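Local coordinates for oligopeptide ABC transporter, periplasmic oligopeptide-binding protein, putative (Thermotoga maritima MSB8, PDB 5IPW), which probably binds oligopeptides outside the cytoplasmic membrane and delivers them to an ABC transporter for uptake, at residues 360-371 with 405-416. Sequence-based numbering, arbitrary orientation.
Sequences RFRQALSLAINR and YAEYDPDRANKL
L367 O accepts a hydrogen bond from D409 N at 2.8 Å. This bond joins the C-terminal part of helix 359-367 to the start of helix 410-420, two helices packed antiparallel (157° between segment axes, 8.1 Å apart) in a family 5 solute-binding protein. The close approach is consistent with small residues at the crossing: A364 CB and A413 CB are 4.1 Å apart. Nearer the other end, L416 is a knob in a hole formed by R360, Q363, A364 and L367, its CD2 reaching R360 CG and its CD1 meeting L367 CD1. L367 also inserts CD1 between Y405 CD2, at the ring edge, and R412 CG, both 3.5 Å away.

Two side-chain amides stack on tyrosines. The Q363 amide plane is 18° from the Y405 ring, and Q363 CG stands 3.7 Å from the ring centroid in a CH-pi contact. The N370 amide, also nearly parallel to its partner, the Y408 ring, covers one face; P410 CD lies toward the rim of the opposite face. N370 can lie there because its CG is anti to the backbone N (chi1 -163°).

At the start of helix 371-379, R371 NH2 hydrogen-bonds to G590 O in the edge strand 589-591, while R371 NH1 donates to Y405 O (3.1 Å) in the carbonyl plane, on a lone pair.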
loop_
_atom_site.group_PDB
_atom_site.type_symbol
_atom_site.label_atom_id
_atom_site.label_comp_id
_atom_site.label_asym_id
_atom_site.label_seq_id
_atom_site.Cartn_x
_atom_site.Cartn_y
_atom_site.Cartn_z
ATOM N N ARG A 360 22.561 -10.510 22.031
ATOM C CA ARG A 360 23.634 -9.562 22.300
ATOM C C ARG A 360 24.552 -9.350 21.104
ATOM O O ARG A 360 25.068 -8.251 20.909
ATOM C CB ARG A 360 24.433 -10.032 23.516
ATOM C CG ARG A 360 23.657 -9.902 24.825
ATOM C CD ARG A 360 23.779 -11.138 25.700
ATOM N NE ARG A 360 25.174 -11.499 25.940
ATOM C CZ ARG A 360 25.575 -12.607 26.558
ATOM N NH1 ARG A 360 24.692 -13.492 27.017
ATOM N NH2 ARG A 360 26.871 -12.827 26.717
ATOM N N PHE A 361 24.756 -10.400 20.310
ATOM C CA PHE A 361 25.554 -10.284 19.095
ATOM C C PHE A 361 24.875 -9.334 18.111
ATOM O O PHE A 361 25.541 -8.511 17.469
ATOM C CB PHE A 361 25.805 -11.653 18.436
ATOM C CG PHE A 361 26.711 -11.576 17.228
ATOM C CD1 PHE A 361 28.042 -11.191 17.364
ATOM C CD2 PHE A 361 26.228 -11.845 15.953
ATOM C CE1 PHE A 361 28.879 -11.090 16.257
ATOM C CE2 PHE A 361 27.063 -11.747 14.843
ATOM C CZ PHE A 361 28.390 -11.366 14.995
ATOM N N ARG A 362 23.554 -9.442 18.005
ATOM C CA ARG A 362 22.785 -8.594 17.086
ATOM C C ARG A 362 22.736 -7.154 17.606
ATOM O O ARG A 362 23.071 -6.216 16.872
ATOM C CB ARG A 362 21.382 -9.166 16.866
ATOM C CG ARG A 362 21.410 -10.609 16.369
ATOM C CD ARG A 362 20.065 -11.088 15.866
ATOM N NE ARG A 362 19.061 -11.220 16.924
ATOM C CZ ARG A 362 18.695 -12.363 17.507
ATOM N NH1 ARG A 362 19.256 -13.530 17.188
ATOM N NH2 ARG A 362 17.751 -12.339 18.442
ATOM N N GLN A 363 22.363 -6.993 18.879
ATOM C CA GLN A 363 22.427 -5.687 19.556
ATOM C C GLN A 363 23.763 -5.007 19.256
ATOM O O GLN A 363 23.810 -3.842 18.828
ATOM C CB GLN A 363 22.247 -5.849 21.069
ATOM C CG GLN A 363 20.835 -6.245 21.481
ATOM C CD GLN A 363 20.709 -6.641 22.948
ATOM O OE1 GLN A 363 21.699 -6.730 23.674
ATOM N NE2 GLN A 363 19.478 -6.888 23.389
ATOM N N ALA A 364 24.844 -5.761 19.458
ATOM C CA ALA A 364 26.196 -5.283 19.174
ATOM C C ALA A 364 26.370 -4.880 17.712
ATOM O O ALA A 364 26.931 -3.822 17.415
ATOM C CB ALA A 364 27.217 -6.347 19.553
ATOM N N LEU A 365 25.889 -5.731 16.805
ATOM C CA LEU A 365 26.058 -5.493 15.370
ATOM C C LEU A 365 25.387 -4.201 14.909
ATOM O O LEU A 365 25.942 -3.503 14.057
ATOM C CB LEU A 365 25.546 -6.678 14.532
ATOM C CG LEU A 365 26.444 -7.901 14.296
ATOM C CD1 LEU A 365 25.761 -8.844 13.317
ATOM C CD2 LEU A 365 27.824 -7.540 13.773
ATOM N N SER A 366 24.207 -3.890 15.453
ATOM C CA SER A 366 23.500 -2.642 15.100
ATOM C C SER A 366 24.182 -1.404 15.695
ATOM O O SER A 366 24.409 -0.415 14.989
ATOM C CB SER A 366 22.001 -2.679 15.488
ATOM O OG SER A 366 21.740 -3.298 16.741
ATOM N N LEU A 367 24.538 -1.478 16.978
ATOM C CA LEU A 367 25.185 -0.354 17.673
ATOM C C LEU A 367 26.485 0.091 17.005
ATOM O O LEU A 367 26.859 1.262 17.081
ATOM C CB LEU A 367 25.441 -0.700 19.139
ATOM C CG LEU A 367 24.170 -0.888 19.973
ATOM C CD1 LEU A 367 24.508 -1.582 21.278
ATOM C CD2 LEU A 367 23.481 0.446 20.217
ATOM N N ALA A 368 27.153 -0.838 16.330
ATOM C CA ALA A 368 28.368 -0.522 15.585
ATOM C C ALA A 368 28.109 0.213 14.273
ATOM O O ALA A 368 29.058 0.626 13.602
ATOM C CB ALA A 368 29.153 -1.794 15.316
ATOM N N ILE A 369 26.841 0.377 13.899
ATOM C CA ILE A 369 26.507 1.018 12.632
ATOM C C ILE A 369 26.310 2.520 12.805
ATOM O O ILE A 369 25.544 2.970 13.661
ATOM C CB ILE A 369 25.249 0.407 11.984
ATOM C CG1 ILE A 369 25.371 -1.123 11.945
ATOM C CG2 ILE A 369 25.069 0.966 10.578
ATOM C CD1 ILE A 369 24.265 -1.846 11.200
ATOM N N ASN A 370 27.024 3.279 11.977
ATOM C CA ASN A 370 26.864 4.721 11.876
ATOM C C ASN A 370 25.829 5.046 10.793
ATOM O O ASN A 370 26.184 5.316 9.640
ATOM C CB ASN A 370 28.229 5.357 11.546
ATOM C CG ASN A 370 28.294 6.861 11.817
ATOM O OD1 ASN A 370 29.195 7.529 11.308
ATOM N ND2 ASN A 370 27.376 7.399 12.625
ATOM N N ARG A 371 24.549 4.999 11.160
ATOM C CA ARG A 371 23.465 5.237 10.196
ATOM C C ARG A 371 23.524 6.647 9.624
ATOM O O ARG A 371 23.433 6.837 8.403
ATOM C CB ARG A 371 22.090 5.017 10.829
ATOM C CG ARG A 371 21.630 3.573 10.888
ATOM C CD ARG A 371 21.819 2.958 12.253
ATOM N NE ARG A 371 21.280 1.607 12.299
ATOM C CZ ARG A 371 21.324 0.808 13.362
ATOM N NH1 ARG A 371 21.882 1.210 14.502
ATOM N NH2 ARG A 371 20.808 -0.408 13.279
ATOM N N TYR A 405 18.369 -0.571 18.995
ATOM C CA TYR A 405 19.738 -0.221 19.285
ATOM C C TYR A 405 20.219 0.514 18.049
ATOM O O TYR A 405 21.121 0.066 17.332
ATOM C CB TYR A 405 20.542 -1.481 19.546
ATOM C CG TYR A 405 20.224 -2.124 20.872
ATOM C CD1 TYR A 405 19.004 -2.751 21.091
ATOM C CD2 TYR A 405 21.148 -2.109 21.911
ATOM C CE1 TYR A 405 18.712 -3.344 22.308
ATOM C CE2 TYR A 405 20.874 -2.700 23.132
ATOM C CZ TYR A 405 19.653 -3.317 23.328
ATOM O OH TYR A 405 19.374 -3.905 24.548
ATOM N N ALA A 406 19.574 1.651 17.806
ATOM C CA ALA A 406 19.813 2.452 16.612
ATOM C C ALA A 406 20.996 3.410 16.747
ATOM O O ALA A 406 21.440 3.971 15.742
ATOM C CB ALA A 406 18.555 3.231 16.239
ATOM N N GLU A 407 21.512 3.591 17.967
ATOM C CA GLU A 407 22.609 4.550 18.210
ATOM C C GLU A 407 23.908 4.090 17.559
ATOM O O GLU A 407 24.133 2.894 17.377
ATOM C CB GLU A 407 22.882 4.768 19.704
ATOM C CG GLU A 407 21.653 4.918 20.571
ATOM C CD GLU A 407 21.151 3.582 21.071
ATOM O OE1 GLU A 407 21.767 3.032 22.003
ATOM O OE2 GLU A 407 20.151 3.079 20.519
ATOM N N TYR A 408 24.755 5.053 17.214
ATOM C CA TYR A 408 26.110 4.769 16.761
ATOM C C TYR A 408 27.038 4.722 17.977
ATOM O O TYR A 408 27.753 5.683 18.258
ATOM C CB TYR A 408 26.573 5.828 15.757
ATOM C CG TYR A 408 28.026 5.698 15.356
ATOM C CD1 TYR A 408 28.523 4.501 14.842
ATOM C CD2 TYR A 408 28.906 6.769 15.493
ATOM C CE1 TYR A 408 29.854 4.374 14.477
ATOM C CE2 TYR A 408 30.238 6.654 15.126
ATOM C CZ TYR A 408 30.707 5.457 14.617
ATOM O OH TYR A 408 32.027 5.340 14.251
ATOM N N ASP A 409 27.029 3.588 18.676
ATOM C CA ASP A 409 27.772 3.416 19.929
ATOM C C ASP A 409 28.781 2.240 19.857
ATOM O O ASP A 409 28.562 1.191 20.478
ATOM C CB ASP A 409 26.754 3.207 21.062
ATOM C CG ASP A 409 27.345 3.412 22.452
ATOM O OD1 ASP A 409 28.568 3.620 22.589
ATOM O OD2 ASP A 409 26.563 3.337 23.425
ATOM N N PRO A 410 29.895 2.412 19.104
ATOM C CA PRO A 410 30.936 1.369 18.991
ATOM C C PRO A 410 31.443 0.806 20.330
ATOM O O PRO A 410 31.409 -0.409 20.536
ATOM C CB PRO A 410 32.071 2.082 18.239
ATOM C CG PRO A 410 31.381 3.110 17.417
ATOM C CD PRO A 410 30.174 3.552 18.204
ATOM N N ASP A 411 31.885 1.686 21.228
ATOM C CA ASP A 411 32.389 1.291 22.557
ATOM C C ASP A 411 31.392 0.386 23.301
ATOM O O ASP A 411 31.786 -0.520 24.030
ATOM C CB ASP A 411 32.700 2.532 23.422
ATOM C CG ASP A 411 33.640 3.533 22.731
ATOM O OD1 ASP A 411 34.190 3.222 21.652
ATOM O OD2 ASP A 411 33.825 4.645 23.272
ATOM N N ARG A 412 30.103 0.646 23.114
ATOM C CA ARG A 412 29.048 -0.148 23.740
ATOM C C ARG A 412 28.922 -1.533 23.109
ATOM O O ARG A 412 28.657 -2.516 23.807
ATOM C CB ARG A 412 27.725 0.612 23.643
ATOM C CG ARG A 412 26.452 -0.194 23.822
ATOM C CD ARG A 412 26.213 -0.659 25.244
ATOM N NE ARG A 412 24.779 -0.857 25.470
ATOM C CZ ARG A 412 24.245 -1.677 26.372
ATOM N NH1 ARG A 412 25.012 -2.422 27.166
ATOM N NH2 ARG A 412 22.921 -1.762 26.473
ATOM N N ALA A 413 29.080 -1.604 21.791
ATOM C CA ALA A 413 29.009 -2.879 21.080
ATOM C C ALA A 413 30.224 -3.728 21.425
ATOM O O ALA A 413 30.087 -4.847 21.933
ATOM C CB ALA A 413 28.934 -2.648 19.580
ATOM N N ASN A 414 31.408 -3.177 21.165
ATOM C CA ASN A 414 32.668 -3.823 21.538
ATOM C C ASN A 414 32.581 -4.470 22.901
ATOM O O ASN A 414 33.004 -5.608 23.084
ATOM C CB ASN A 414 33.824 -2.824 21.510
ATOM C CG ASN A 414 34.604 -2.893 20.221
ATOM O OD1 ASN A 414 34.877 -3.981 19.726
ATOM N ND2 ASN A 414 34.967 -1.743 19.666
ATOM N N LYS A 415 32.006 -3.741 23.847
ATOM C CA LYS A 415 31.787 -4.257 25.187
ATOM C C LYS A 415 30.843 -5.455 25.164
ATOM O O LYS A 415 31.129 -6.485 25.772
ATOM C CB LYS A 415 31.243 -3.149 26.109
ATOM C CG LYS A 415 31.243 -3.504 27.590
ATOM C CD LYS A 415 32.658 -3.671 28.142
ATOM C CE LYS A 415 32.796 -4.935 28.981
ATOM N NZ LYS A 415 34.214 -5.374 29.107
ATOM N N LEU A 416 29.724 -5.322 24.458
ATOM C CA LEU A 416 28.726 -6.406 24.369
ATOM C C LEU A 416 29.283 -7.722 23.810
ATOM O O LEU A 416 28.831 -8.806 24.193
ATOM C CB LEU A 416 27.483 -5.966 23.575
ATOM C CG LEU A 416 26.295 -5.494 24.423
ATOM C CD1 LEU A 416 25.263 -4.803 23.546
ATOM C CD2 LEU A 416 25.656 -6.648 25.190
#